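D-hydantoinase (Ralstonia pickettii, PDB 1NFG) binds two zinc ions per subunit and probably catalyses the stereospecific hydrolysis of the cyclic amide bond of D-hydantoin derivatives. Local coordinates at residues A[1-7]-A[20-26]; A[429-434]-A[445-449]; A[238-242]-A[290-294]; A[219-223]-A[246-250]; A[392-398]-A[420-426]. Numbering follows the deposited sequence.

Overall arrangement
From the N terminus, contact 1 (1-7 with 20-26) closes a short loop of strand that runs out along 8-12 and back along 15-24. The next two contacts cross, their segments alternating in the order 219-223, 238-242, 246-250, 290-294: contact 4 packs neighbouring barrel helices side by side, contact 3 ties the starts of two helices together near the zinc site, and both use helix 241-253. Contact 5 then pairs strands 390-400 and 419-429, and contact 2 follows in series, holding the next hairpin turn to the C-terminal loop. Contacts 1, 2 and 5 share one sheet, so both ends of the chain contribute to it; contact 1 touches contacts 2 and 5 mainly through isoleucine packing.

Contact 1 (A[1-7]-A[20-26]); sequences MDIIIKN and DLGIKDG
Asp2 (chi1 m) makes the shortest bond: its OD2 accepts Asp25 N at 2.6 Å, and a water bridges OD2 (2.7 Å) to Gly26 N (2.9 Å). Asp2 OD1 lies 4.0 Å from Lys24 NZ, a long salt bridge. The strands run antiparallel at 169°, axes 4.6 Å apart. Ile3 N to Ile23 O (3.2 Å) and Ile23 N to Ile3 O (2.8 Å) form one hydrogen-bonded pair, Ile5 N to Leu21 O (3.1 Å) and Leu21 N to Ile5 O (2.8 Å) the next. Asp2, helical at -66/-44, adds a weak bond from its N to Ile23 O (2.9 Å), making a classic beta bulge. Gly22 opposes Ile4, where a CB would strike Met1 CE. Branched side chains suit the buried face: Ile5 CD1 and Ile3 CG2 each lie 4.1 Å from Ile23 CD1, all three m,t. In the beta-rich domain beside the TIM barrel, strand 40-43 flanks 3-6, strand 27-31 flanks 15-24, and Ile390 of strand 390-400 packs on Ile5, Leu21 and Ile23.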
# COMPACT_ATOMS: atom_id res chain seq x y z
N MET A 1 26.34 -44.16 27.22
CA MET A 1 26.38 -43.05 26.22
C MET A 1 26.88 -43.58 24.88
O MET A 1 28.05 -43.93 24.74
CB MET A 1 27.32 -41.94 26.72
CG MET A 1 26.89 -40.53 26.36
SD MET A 1 25.25 -40.09 27.02
CE MET A 1 25.65 -39.12 28.46
N ASP A 2 25.99 -43.63 23.88
CA ASP A 2 26.35 -44.14 22.56
C ASP A 2 27.36 -43.26 21.86
O ASP A 2 28.32 -43.74 21.25
CB ASP A 2 25.12 -44.29 21.67
CG ASP A 2 24.01 -45.10 22.32
OD1 ASP A 2 24.32 -46.01 23.12
OD2 ASP A 2 22.83 -44.83 22.03
N ILE A 3 27.13 -41.95 21.92
CA ILE A 3 28.04 -41.00 21.28
C ILE A 3 28.18 -39.71 22.06
O ILE A 3 27.26 -39.29 22.77
CB ILE A 3 27.56 -40.68 19.83
CG1 ILE A 3 27.86 -41.87 18.92
CG2 ILE A 3 28.25 -39.42 19.32
CD1 ILE A 3 27.71 -41.58 17.45
N ILE A 4 29.36 -39.11 21.96
CA ILE A 4 29.65 -37.84 22.61
C ILE A 4 30.30 -36.93 21.59
O ILE A 4 31.26 -37.32 20.91
CB ILE A 4 30.64 -38.00 23.79
CG1 ILE A 4 29.97 -38.70 24.97
CG2 ILE A 4 31.14 -36.62 24.24
CD1 ILE A 4 30.92 -39.00 26.13
N ILE A 5 29.75 -35.73 21.45
CA ILE A 5 30.31 -34.75 20.52
C ILE A 5 30.91 -33.66 21.40
O ILE A 5 30.19 -32.96 22.13
CB ILE A 5 29.23 -34.18 19.58
CG1 ILE A 5 28.62 -35.32 18.76
CG2 ILE A 5 29.85 -33.14 18.64
CD1 ILE A 5 27.43 -34.91 17.93
N LYS A 6 32.24 -33.54 21.35
CA LYS A 6 32.96 -32.59 22.18
C LYS A 6 33.69 -31.49 21.41
O LYS A 6 33.99 -31.63 20.22
CB LYS A 6 34.00 -33.34 23.02
CG LYS A 6 35.12 -33.93 22.17
CD LYS A 6 36.22 -34.57 23.00
CE LYS A 6 37.32 -35.13 22.10
NZ LYS A 6 38.43 -35.76 22.88
N ASN A 7 34.00 -30.41 22.13
CA ASN A 7 34.74 -29.27 21.59
C ASN A 7 34.04 -28.48 20.50
O ASN A 7 34.68 -27.72 19.77
CB ASN A 7 36.10 -29.73 21.03
CG ASN A 7 36.89 -30.55 22.02
OD1 ASN A 7 36.80 -30.35 23.24
ND2 ASN A 7 37.69 -31.48 21.51
N ASP A 20 29.61 -29.84 25.35
CA ASP A 20 29.68 -31.17 24.78
C ASP A 20 28.30 -31.81 24.84
O ASP A 20 27.49 -31.48 25.72
CB ASP A 20 30.70 -32.01 25.53
CG ASP A 20 32.11 -31.44 25.43
OD1 ASP A 20 32.47 -30.90 24.36
OD2 ASP A 20 32.85 -31.54 26.43
N LEU A 21 28.06 -32.73 23.91
CA LEU A 21 26.78 -33.43 23.81
C LEU A 21 26.86 -34.90 24.17
O LEU A 21 27.88 -35.56 23.92
CB LEU A 21 26.25 -33.35 22.37
CG LEU A 21 25.50 -32.11 21.90
CD1 LEU A 21 25.21 -32.26 20.43
CD2 LEU A 21 24.20 -31.96 22.69
N GLY A 22 25.77 -35.41 24.72
CA GLY A 22 25.68 -36.81 25.07
C GLY A 22 24.47 -37.44 24.40
O GLY A 22 23.33 -37.11 24.73
N ILE A 23 24.72 -38.34 23.45
CA ILE A 23 23.64 -39.01 22.72
C ILE A 23 23.43 -40.45 23.21
O ILE A 23 24.38 -41.23 23.31
CB ILE A 23 23.94 -39.03 21.21
CG1 ILE A 23 24.04 -37.59 20.70
CG2 ILE A 23 22.85 -39.79 20.47
CD1 ILE A 23 24.60 -37.49 19.30
N LYS A 24 22.18 -40.80 23.49
CA LYS A 24 21.85 -42.14 23.98
C LYS A 24 20.52 -42.65 23.43
O LYS A 24 19.46 -42.12 23.75
CB LYS A 24 21.79 -42.12 25.51
CG LYS A 24 21.40 -43.45 26.14
CD LYS A 24 22.53 -44.45 26.05
CE LYS A 24 22.23 -45.70 26.86
NZ LYS A 24 23.41 -46.61 26.93
N ASP A 25 20.59 -43.70 22.61
CA ASP A 25 19.41 -44.30 22.02
C ASP A 25 18.70 -43.36 21.05
O ASP A 25 17.50 -43.13 21.15
CB ASP A 25 18.43 -44.76 23.10
CG ASP A 25 19.04 -45.81 24.01
OD1 ASP A 25 19.86 -46.61 23.52
OD2 ASP A 25 18.69 -45.84 25.22
N GLY A 26 19.48 -42.82 20.12
CA GLY A 26 18.93 -41.92 19.12
C GLY A 26 18.51 -40.55 19.60
O GLY A 26 18.02 -39.75 18.82
O HOH W 1 22.24 -43.69 19.68

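Contact 2 (A[429-434]-A[445-449]); sequences LRGKVI and TDGKF
A two-residue beta hairpin of the beta-rich domain (strands 419-429 and 432-436) is pinned here to the irregular C-terminal segment 445-449. Its type I' turn runs from Leu429 to Lys432, with Leu429 N to Lys432 O at 2.8 Å and Lys432 N to Leu429 O at 3.0 Å; Arg430 (46/48) and Gly431 (92/-29) hold positive phi, and at the latter a CB would jam against the preceding carbonyl. Asp446 (chi1 m) is the most deeply engaged residue. Lys432, extended with all chi angles t, forms a salt bridge from NZ to Asp446 OD1 (2.9 Å) and, weakly, to OD2 (3.3 Å); OD2 also accepts Glu443 N. The apolar part of Asp446 is also used: Leu429 CD2 packs 4.1 Å from its CB. Long Arg430 reaches two acceptors: NH2 donates to Asp446 O at 2.9 Å and forms a salt bridge with Asp118 of strand 118-124, whose OD1 also accepts Lys448 N. Arg430 NH2 approaches Lys448 CG to 3.6 Å.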
# COMPACT_ATOMS: atom_id res chain seq x y z
N LEU A 429 21.81 -39.18 12.21
CA LEU A 429 20.37 -39.34 12.11
C LEU A 429 19.95 -40.14 13.32
O LEU A 429 20.27 -41.31 13.43
CB LEU A 429 20.01 -40.10 10.82
CG LEU A 429 18.54 -40.48 10.63
CD1 LEU A 429 17.66 -39.24 10.67
CD2 LEU A 429 18.38 -41.21 9.31
N ARG A 430 19.23 -39.51 14.23
CA ARG A 430 18.80 -40.20 15.43
C ARG A 430 19.94 -40.99 16.07
O ARG A 430 19.80 -42.17 16.39
CB ARG A 430 17.62 -41.13 15.13
CG ARG A 430 16.27 -40.45 15.32
CD ARG A 430 15.09 -41.32 14.92
NE ARG A 430 15.11 -41.66 13.50
CZ ARG A 430 15.58 -42.80 13.02
NH1 ARG A 430 16.07 -43.72 13.84
NH2 ARG A 430 15.56 -43.03 11.71
N GLY A 431 21.09 -40.34 16.23
CA GLY A 431 22.22 -40.98 16.86
C GLY A 431 23.20 -41.70 15.97
O GLY A 431 24.38 -41.80 16.31
N LYS A 432 22.75 -42.20 14.82
CA LYS A 432 23.66 -42.91 13.93
C LYS A 432 24.41 -41.96 13.01
O LYS A 432 23.83 -41.04 12.45
CB LYS A 432 22.90 -43.94 13.10
CG LYS A 432 23.78 -44.64 12.07
CD LYS A 432 23.03 -45.75 11.33
CE LYS A 432 23.94 -46.40 10.30
NZ LYS A 432 23.27 -47.53 9.61
N VAL A 433 25.71 -42.20 12.86
CA VAL A 433 26.53 -41.38 11.98
C VAL A 433 26.24 -41.90 10.57
O VAL A 433 26.55 -43.06 10.27
CB VAL A 433 28.03 -41.55 12.28
CG1 VAL A 433 28.87 -40.92 11.18
CG2 VAL A 433 28.36 -40.92 13.62
N ILE A 434 25.65 -41.07 9.72
CA ILE A 434 25.34 -41.51 8.36
C ILE A 434 26.24 -40.85 7.33
O ILE A 434 26.32 -41.30 6.19
CB ILE A 434 23.85 -41.30 8.01
CG1 ILE A 434 23.47 -39.82 8.11
CG2 ILE A 434 22.99 -42.14 8.97
CD1 ILE A 434 21.99 -39.55 7.84
N THR A 445 18.11 -48.21 4.79
CA THR A 445 17.13 -48.72 5.73
C THR A 445 17.04 -47.85 6.99
O THR A 445 16.20 -48.08 7.86
CB THR A 445 17.50 -50.18 6.10
OG1 THR A 445 16.51 -50.72 6.99
CG2 THR A 445 18.87 -50.24 6.77
N ASP A 446 17.90 -46.83 7.08
CA ASP A 446 17.93 -45.94 8.24
C ASP A 446 16.72 -45.01 8.37
O ASP A 446 16.18 -44.83 9.47
CB ASP A 446 19.19 -45.07 8.23
CG ASP A 446 20.47 -45.89 8.33
OD1 ASP A 446 20.49 -46.90 9.07
OD2 ASP A 446 21.47 -45.50 7.68
N GLY A 447 16.30 -44.42 7.25
CA GLY A 447 15.19 -43.49 7.26
C GLY A 447 13.84 -44.05 7.67
O GLY A 447 13.46 -45.13 7.25
N LYS A 448 13.10 -43.30 8.48
CA LYS A 448 11.79 -43.73 8.92
C LYS A 448 10.73 -42.66 8.66
O LYS A 448 11.03 -41.47 8.62
CB LYS A 448 11.81 -44.08 10.41
CG LYS A 448 12.78 -45.20 10.78
CD LYS A 448 12.63 -46.39 9.83
CE LYS A 448 13.62 -47.52 10.13
NZ LYS A 448 13.21 -48.30 11.33
N PHE A 449 9.50 -43.11 8.47
CA PHE A 449 8.39 -42.20 8.23
C PHE A 449 8.03 -41.46 9.53
O PHE A 449 8.19 -42.00 10.62
CB PHE A 449 7.18 -42.99 7.72
CG PHE A 449 5.95 -42.16 7.54
CD1 PHE A 449 5.80 -41.34 6.42
CD2 PHE A 449 4.95 -42.15 8.51
CE1 PHE A 449 4.68 -40.54 6.28
CE2 PHE A 449 3.82 -41.36 8.38
CZ PHE A 449 3.68 -40.55 7.26

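Contact 3 (A[238-242]-A[290-294]); sequences VTCEE and RAKKD
Two helix starts meet near the metal centre of the barrel: Cys240 is the N-cap of helix 241-253 and Ala291 that of helix 292-303, with the CA atoms of Cys240 and Asp294 5.1 Å apart. Arg290 (chi1 and chi2 m) turns its CG to within 3.7 Å of Cys240 CB and donates from NE to Thr239 OG1 at 3.1 Å. Its guanidinium forms a salt bridge with Glu215, which also accepts from Thr239. Ala291 has no side chain able to cap; its O accepts Asp294 N (2.8 Å), and its N donates to Asp294 OD2 (3.0 Å). Lys293 (chi1 p) carries NZ to Glu241 OE1 at 2.9 Å and, weakly, to both Glu242 OE2 and Asp294 OD1 at 3.2 Å each, a salt-bridge network in which one ammonium group is shared by three carboxylates. Asp294 (chi1 m) suits its position because its two oxygens serve both helices: OD1 accepts Glu241 N at 2.9 Å, a first-turn NH with no main-chain acceptor in its own helix. Thr239 follows the zinc ligand His237 by two residues. Pro212 of helix 212-229 packs on Cys240, Glu242 and Arg290, while Val238 bonds through its backbone to Glu260 of strand 257-262.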
# COMPACT_ATOMS: atom_id res chain seq x y z
N VAL A 238 7.37 -18.45 -2.67
CA VAL A 238 7.05 -17.06 -2.97
C VAL A 238 8.36 -16.63 -3.62
O VAL A 238 9.42 -16.75 -3.01
CB VAL A 238 6.84 -16.23 -1.70
CG1 VAL A 238 6.79 -14.75 -2.07
CG2 VAL A 238 5.55 -16.65 -1.01
N THR A 239 8.29 -16.13 -4.85
CA THR A 239 9.50 -15.80 -5.58
C THR A 239 9.82 -14.36 -5.96
O THR A 239 10.92 -14.07 -6.43
CB THR A 239 9.51 -16.60 -6.88
OG1 THR A 239 8.60 -16.00 -7.81
CG2 THR A 239 9.05 -18.03 -6.61
N CYS A 240 8.88 -13.44 -5.77
CA CYS A 240 9.14 -12.07 -6.18
C CYS A 240 8.47 -11.03 -5.30
O CYS A 240 7.61 -11.35 -4.47
CB CYS A 240 8.69 -11.87 -7.62
SG CYS A 240 6.92 -12.20 -7.85
N GLU A 241 8.85 -9.78 -5.52
CA GLU A 241 8.32 -8.66 -4.76
C GLU A 241 6.79 -8.54 -4.81
O GLU A 241 6.14 -8.33 -3.77
CB GLU A 241 8.97 -7.36 -5.24
CG GLU A 241 8.36 -6.09 -4.69
CD GLU A 241 9.20 -4.87 -5.01
OE1 GLU A 241 9.85 -4.85 -6.08
OE2 GLU A 241 9.19 -3.92 -4.20
N GLU A 242 6.21 -8.68 -6.00
CA GLU A 242 4.76 -8.54 -6.12
C GLU A 242 3.95 -9.61 -5.40
O GLU A 242 2.95 -9.29 -4.76
CB GLU A 242 4.34 -8.45 -7.60
CG GLU A 242 5.32 -9.05 -8.57
CD GLU A 242 6.45 -8.11 -8.94
OE1 GLU A 242 6.17 -7.05 -9.53
OE2 GLU A 242 7.62 -8.44 -8.64
N ARG A 290 13.30 -14.95 -11.13
CA ARG A 290 13.00 -13.53 -11.22
C ARG A 290 14.22 -12.64 -11.50
O ARG A 290 15.02 -12.93 -12.38
CB ARG A 290 12.30 -13.09 -9.94
CG ARG A 290 11.06 -13.92 -9.63
CD ARG A 290 10.14 -14.01 -10.83
NE ARG A 290 8.83 -14.54 -10.48
CZ ARG A 290 7.87 -14.82 -11.36
NH1 ARG A 290 8.08 -14.61 -12.66
NH2 ARG A 290 6.71 -15.30 -10.94
N ALA A 291 14.34 -11.55 -10.75
CA ALA A 291 15.46 -10.63 -10.93
C ALA A 291 16.22 -10.42 -9.63
O ALA A 291 15.74 -10.78 -8.55
CB ALA A 291 14.96 -9.30 -11.45
N LYS A 292 17.41 -9.82 -9.72
CA LYS A 292 18.22 -9.56 -8.54
C LYS A 292 17.51 -8.72 -7.49
O LYS A 292 17.70 -8.93 -6.29
CB LYS A 292 19.53 -8.87 -8.92
CG LYS A 292 20.46 -9.76 -9.74
CD LYS A 292 21.81 -9.10 -9.97
CE LYS A 292 22.76 -10.02 -10.73
NZ LYS A 292 24.10 -9.40 -10.96
N LYS A 293 16.68 -7.77 -7.92
CA LYS A 293 15.98 -6.94 -6.96
C LYS A 293 15.06 -7.81 -6.12
O LYS A 293 14.75 -7.50 -4.97
CB LYS A 293 15.21 -5.82 -7.66
CG LYS A 293 14.11 -6.27 -8.62
CD LYS A 293 12.74 -6.24 -7.97
CE LYS A 293 11.65 -6.55 -8.99
NZ LYS A 293 10.28 -6.59 -8.39
N ASP A 294 14.62 -8.93 -6.70
CA ASP A 294 13.75 -9.82 -5.96
C ASP A 294 14.59 -10.58 -4.93
O ASP A 294 14.10 -10.94 -3.85
CB ASP A 294 13.05 -10.79 -6.92
CG ASP A 294 12.11 -10.06 -7.89
OD1 ASP A 294 11.03 -9.61 -7.47
OD2 ASP A 294 12.48 -9.94 -9.09

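Contact 4 (A[219-223]-A[246-250]); sequences TARAL and EVMRA
Consecutive outer helices of the TIM barrel lie side by side here, their N-to-C directions 23° apart (signed crossing angle -23°) and their axes 9.3 Å apart at closest approach. Both segments are regular helix, with Leu223 N to Thr219 O at 3.0 Å and Ala250 N to Glu246 O at 2.9 Å. Register is set by Ala220 CA to Glu246 CA (5.4 Å) and Leu223 CA to Ala250 CA (6.4 Å); alanine suits both places because its small CB lets the helices come near.

Leu223, rotamer m,t, is the main wedge. Its CD1 lies 3.6 Å from Glu246 O, 3.6 Å from Val247 CA and 3.7 Å from Ala250 CB, and 4.2 Å from Val247 CG2. One turn earlier, Thr219 (chi1 m) gives its OG1 to Glu215 O of its own helix and offers the methyl CG2 to Val247 CG2 at 3.9 Å and Glu246 CB at 4.0 Å. Glu246, m,m, folds over so that OE1 sits 3.5 Å from Ala220 CB and takes a weak salt-bridge bond from Arg249 NH1 at 3.4 Å, while OE2 pairs with Arg249 of the second subunit.

No hydrogen bond joins the segments. Cohesion therefore comes from apolar fit between the helices and towards strands 233-235 and 257-262, whereas the charges of Glu246 and Arg249 serve the subunit interface.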
# COMPACT_ATOMS: atom_id res chain seq x y z
N THR A 219 -1.63 -15.81 -5.85
CA THR A 219 -1.30 -15.72 -4.44
C THR A 219 -2.42 -14.97 -3.71
O THR A 219 -2.98 -15.46 -2.72
CB THR A 219 0.03 -14.98 -4.25
OG1 THR A 219 1.08 -15.73 -4.89
CG2 THR A 219 0.34 -14.81 -2.78
N ALA A 220 -2.77 -13.79 -4.21
CA ALA A 220 -3.80 -13.00 -3.58
C ALA A 220 -5.12 -13.75 -3.48
O ALA A 220 -5.78 -13.74 -2.43
CB ALA A 220 -3.99 -11.70 -4.34
N ARG A 221 -5.51 -14.41 -4.57
CA ARG A 221 -6.76 -15.17 -4.61
C ARG A 221 -6.78 -16.27 -3.54
O ARG A 221 -7.74 -16.40 -2.76
CB ARG A 221 -6.95 -15.77 -6.01
CG ARG A 221 -8.22 -16.59 -6.22
CD ARG A 221 -8.72 -16.40 -7.65
NE ARG A 221 -7.66 -16.54 -8.64
CZ ARG A 221 -7.29 -17.70 -9.18
NH1 ARG A 221 -7.90 -18.83 -8.81
NH2 ARG A 221 -6.30 -17.74 -10.07
N ALA A 222 -5.71 -17.06 -3.49
CA ALA A 222 -5.62 -18.13 -2.51
C ALA A 222 -5.79 -17.53 -1.11
O ALA A 222 -6.61 -18.00 -0.32
CB ALA A 222 -4.28 -18.84 -2.64
N LEU A 223 -5.03 -16.49 -0.81
CA LEU A 223 -5.11 -15.86 0.50
C LEU A 223 -6.51 -15.32 0.79
O LEU A 223 -6.99 -15.39 1.92
CB LEU A 223 -4.06 -14.74 0.60
CG LEU A 223 -2.62 -15.25 0.52
CD1 LEU A 223 -1.65 -14.11 0.28
CD2 LEU A 223 -2.28 -16.00 1.78
N GLU A 246 1.46 -9.45 -1.65
CA GLU A 246 0.12 -9.94 -1.39
C GLU A 246 0.09 -10.73 -0.08
O GLU A 246 -0.86 -10.65 0.69
CB GLU A 246 -0.36 -10.83 -2.54
CG GLU A 246 -0.50 -10.11 -3.88
CD GLU A 246 -1.56 -9.02 -3.88
OE1 GLU A 246 -2.38 -8.97 -2.93
OE2 GLU A 246 -1.58 -8.21 -4.83
N VAL A 247 1.15 -11.51 0.16
CA VAL A 247 1.24 -12.30 1.39
C VAL A 247 1.21 -11.32 2.54
O VAL A 247 0.47 -11.47 3.52
CB VAL A 247 2.56 -13.10 1.43
CG1 VAL A 247 2.76 -13.70 2.82
CG2 VAL A 247 2.52 -14.20 0.38
N MET A 248 2.03 -10.28 2.41
CA MET A 248 2.12 -9.26 3.43
C MET A 248 0.77 -8.58 3.67
O MET A 248 0.36 -8.38 4.82
CB MET A 248 3.19 -8.25 3.02
CG MET A 248 4.26 -8.08 4.07
SD MET A 248 5.09 -9.61 4.55
CE MET A 248 6.71 -9.33 3.77
N ARG A 249 0.06 -8.23 2.59
CA ARG A 249 -1.24 -7.58 2.75
C ARG A 249 -2.20 -8.51 3.48
O ARG A 249 -2.96 -8.07 4.35
CB ARG A 249 -1.82 -7.17 1.39
CG ARG A 249 -0.93 -6.21 0.62
CD ARG A 249 -1.44 -5.92 -0.77
NE ARG A 249 -2.50 -4.91 -0.77
CZ ARG A 249 -3.72 -5.11 -1.26
NH1 ARG A 249 -4.03 -6.28 -1.79
NH2 ARG A 249 -4.61 -4.14 -1.21
N ALA A 250 -2.15 -9.79 3.14
CA ALA A 250 -3.01 -10.78 3.78
C ALA A 250 -2.70 -10.82 5.28
O ALA A 250 -3.62 -10.78 6.12
CB ALA A 250 -2.79 -12.14 3.15

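Contact 5 (A[392-398]-A[420-426]); sequences LWDPEAE and VKGVPKT
Five backbone hydrogen bonds join antiparallel strands 392-394 and 422-426 (141°, axes 4.7 Å apart) and the bulged corner beyond. Leu392 N gives to Thr426 O (3.0 Å) and Leu392 O accepts Lys425 N (2.9 Å). Asp394 and Val423 form a hydrogen-bonded pair: Asp394 N to Val423 O 3.1 Å, Val423 N to Asp394 O 3.2 Å. The register then slips by two, a beta bulge, before Glu398 meets Lys421, and Gly422 N finds Ala397 O at 2.7 Å. Asp394 (chi1 t) uses OD1 to accept Glu396 N (an Asx turn) and Ala397 N (completing an Asx motif), each at 3.0 Å. Gly422 sits at 114/105, where a CB would strike Trp393 NE1. Pro424 opposes Trp393 in a non-hydrogen-bonded pair, so its missing NH costs these strands nothing; its CD lies over the six-membered ring, 4.2 Å from the centroid, a CH-pi contact. Lys421 NZ and Glu396 OE1 make a long salt bridge (3.8 Å); Gln349 accepts Lys421 N. In this beta-rich domain, built from both chain ends as in other amidohydrolases, Trp393 bonds through its backbone to Tyr48 and packs with Pro424 against helix 343-352. Asp394 thus supplies an acceptor where the ladder is interrupted.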
# COMPACT_ATOMS: atom_id res chain seq x y z
N LEU A 392 27.55 -31.44 11.69
CA LEU A 392 28.77 -30.82 12.19
C LEU A 392 29.30 -29.98 11.04
O LEU A 392 29.81 -30.50 10.04
CB LEU A 392 29.78 -31.89 12.62
CG LEU A 392 29.22 -32.81 13.71
CD1 LEU A 392 30.34 -33.68 14.25
CD2 LEU A 392 28.59 -31.99 14.84
N TRP A 393 29.16 -28.67 11.20
CA TRP A 393 29.53 -27.69 10.19
C TRP A 393 30.92 -27.07 10.37
O TRP A 393 31.30 -26.69 11.47
CB TRP A 393 28.46 -26.59 10.18
CG TRP A 393 28.32 -25.83 8.90
CD1 TRP A 393 29.05 -24.75 8.48
CD2 TRP A 393 27.39 -26.11 7.84
NE1 TRP A 393 28.63 -24.34 7.24
CE2 TRP A 393 27.61 -25.15 6.83
CE3 TRP A 393 26.38 -27.07 7.66
CZ2 TRP A 393 26.86 -25.13 5.64
CZ3 TRP A 393 25.64 -27.04 6.49
CH2 TRP A 393 25.89 -26.08 5.49
N ASP A 394 31.66 -26.99 9.27
CA ASP A 394 32.99 -26.39 9.28
C ASP A 394 32.82 -25.02 8.63
O ASP A 394 32.81 -24.91 7.40
CB ASP A 394 33.97 -27.22 8.44
CG ASP A 394 35.39 -26.70 8.51
OD1 ASP A 394 35.58 -25.47 8.67
OD2 ASP A 394 36.32 -27.52 8.40
N PRO A 395 32.70 -23.96 9.44
CA PRO A 395 32.52 -22.61 8.91
C PRO A 395 33.66 -22.06 8.05
O PRO A 395 33.44 -21.14 7.26
CB PRO A 395 32.30 -21.78 10.18
CG PRO A 395 33.14 -22.50 11.18
CD PRO A 395 32.81 -23.94 10.91
N GLU A 396 34.86 -22.61 8.18
CA GLU A 396 35.99 -22.12 7.40
C GLU A 396 36.23 -22.87 6.10
O GLU A 396 36.88 -22.35 5.19
CB GLU A 396 37.27 -22.17 8.23
CG GLU A 396 37.22 -21.32 9.49
CD GLU A 396 36.64 -19.94 9.24
OE1 GLU A 396 37.10 -19.26 8.29
OE2 GLU A 396 35.73 -19.55 10.00
N ALA A 397 35.72 -24.08 6.01
CA ALA A 397 35.90 -24.89 4.81
C ALA A 397 35.39 -24.19 3.55
O ALA A 397 34.24 -23.76 3.48
CB ALA A 397 35.21 -26.23 4.99
N GLU A 398 36.27 -24.07 2.56
CA GLU A 398 35.91 -23.46 1.29
C GLU A 398 35.83 -24.53 0.21
O GLU A 398 36.58 -25.50 0.25
CB GLU A 398 36.93 -22.39 0.91
CG GLU A 398 36.65 -21.05 1.55
CD GLU A 398 37.83 -20.12 1.50
OE1 GLU A 398 38.43 -19.96 0.41
OE2 GLU A 398 38.16 -19.54 2.56
N VAL A 420 31.72 -21.62 -2.11
CA VAL A 420 31.07 -21.51 -0.81
C VAL A 420 32.04 -21.61 0.34
O VAL A 420 33.12 -22.18 0.21
CB VAL A 420 29.99 -22.60 -0.63
CG1 VAL A 420 28.97 -22.50 -1.73
CG2 VAL A 420 30.62 -23.98 -0.65
N LYS A 421 31.65 -21.04 1.47
CA LYS A 421 32.45 -21.08 2.68
C LYS A 421 31.52 -21.61 3.75
O LYS A 421 30.53 -20.97 4.11
CB LYS A 421 32.94 -19.67 3.04
CG LYS A 421 33.86 -19.62 4.24
CD LYS A 421 34.22 -18.19 4.58
CE LYS A 421 35.00 -18.09 5.87
NZ LYS A 421 35.24 -16.67 6.26
N GLY A 422 31.83 -22.80 4.26
CA GLY A 422 30.99 -23.42 5.27
C GLY A 422 30.38 -24.66 4.65
O GLY A 422 29.46 -24.57 3.83
N VAL A 423 30.90 -25.82 5.04
CA VAL A 423 30.45 -27.10 4.49
C VAL A 423 30.04 -28.13 5.54
O VAL A 423 30.61 -28.17 6.63
CB VAL A 423 31.57 -27.70 3.62
CG1 VAL A 423 31.20 -29.09 3.15
CG2 VAL A 423 31.84 -26.79 2.43
N PRO A 424 29.03 -28.96 5.24
CA PRO A 424 28.57 -29.99 6.18
C PRO A 424 29.67 -31.06 6.18
O PRO A 424 30.14 -31.45 5.10
CB PRO A 424 27.29 -30.53 5.54
CG PRO A 424 26.88 -29.46 4.58
CD PRO A 424 28.17 -28.94 4.04
N LYS A 425 30.08 -31.53 7.35
CA LYS A 425 31.14 -32.53 7.40
C LYS A 425 30.69 -33.93 7.79
O LYS A 425 30.95 -34.88 7.06
CB LYS A 425 32.27 -32.05 8.32
CG LYS A 425 33.20 -31.07 7.62
CD LYS A 425 33.69 -31.68 6.33
CE LYS A 425 34.71 -30.82 5.64
NZ LYS A 425 35.16 -31.47 4.37
N THR A 426 30.04 -34.06 8.93
CA THR A 426 29.56 -35.37 9.33
C THR A 426 28.13 -35.17 9.83
O THR A 426 27.83 -34.17 10.50
CB THR A 426 30.46 -36.03 10.42
OG1 THR A 426 30.13 -35.51 11.71
CG2 THR A 426 31.92 -35.74 10.14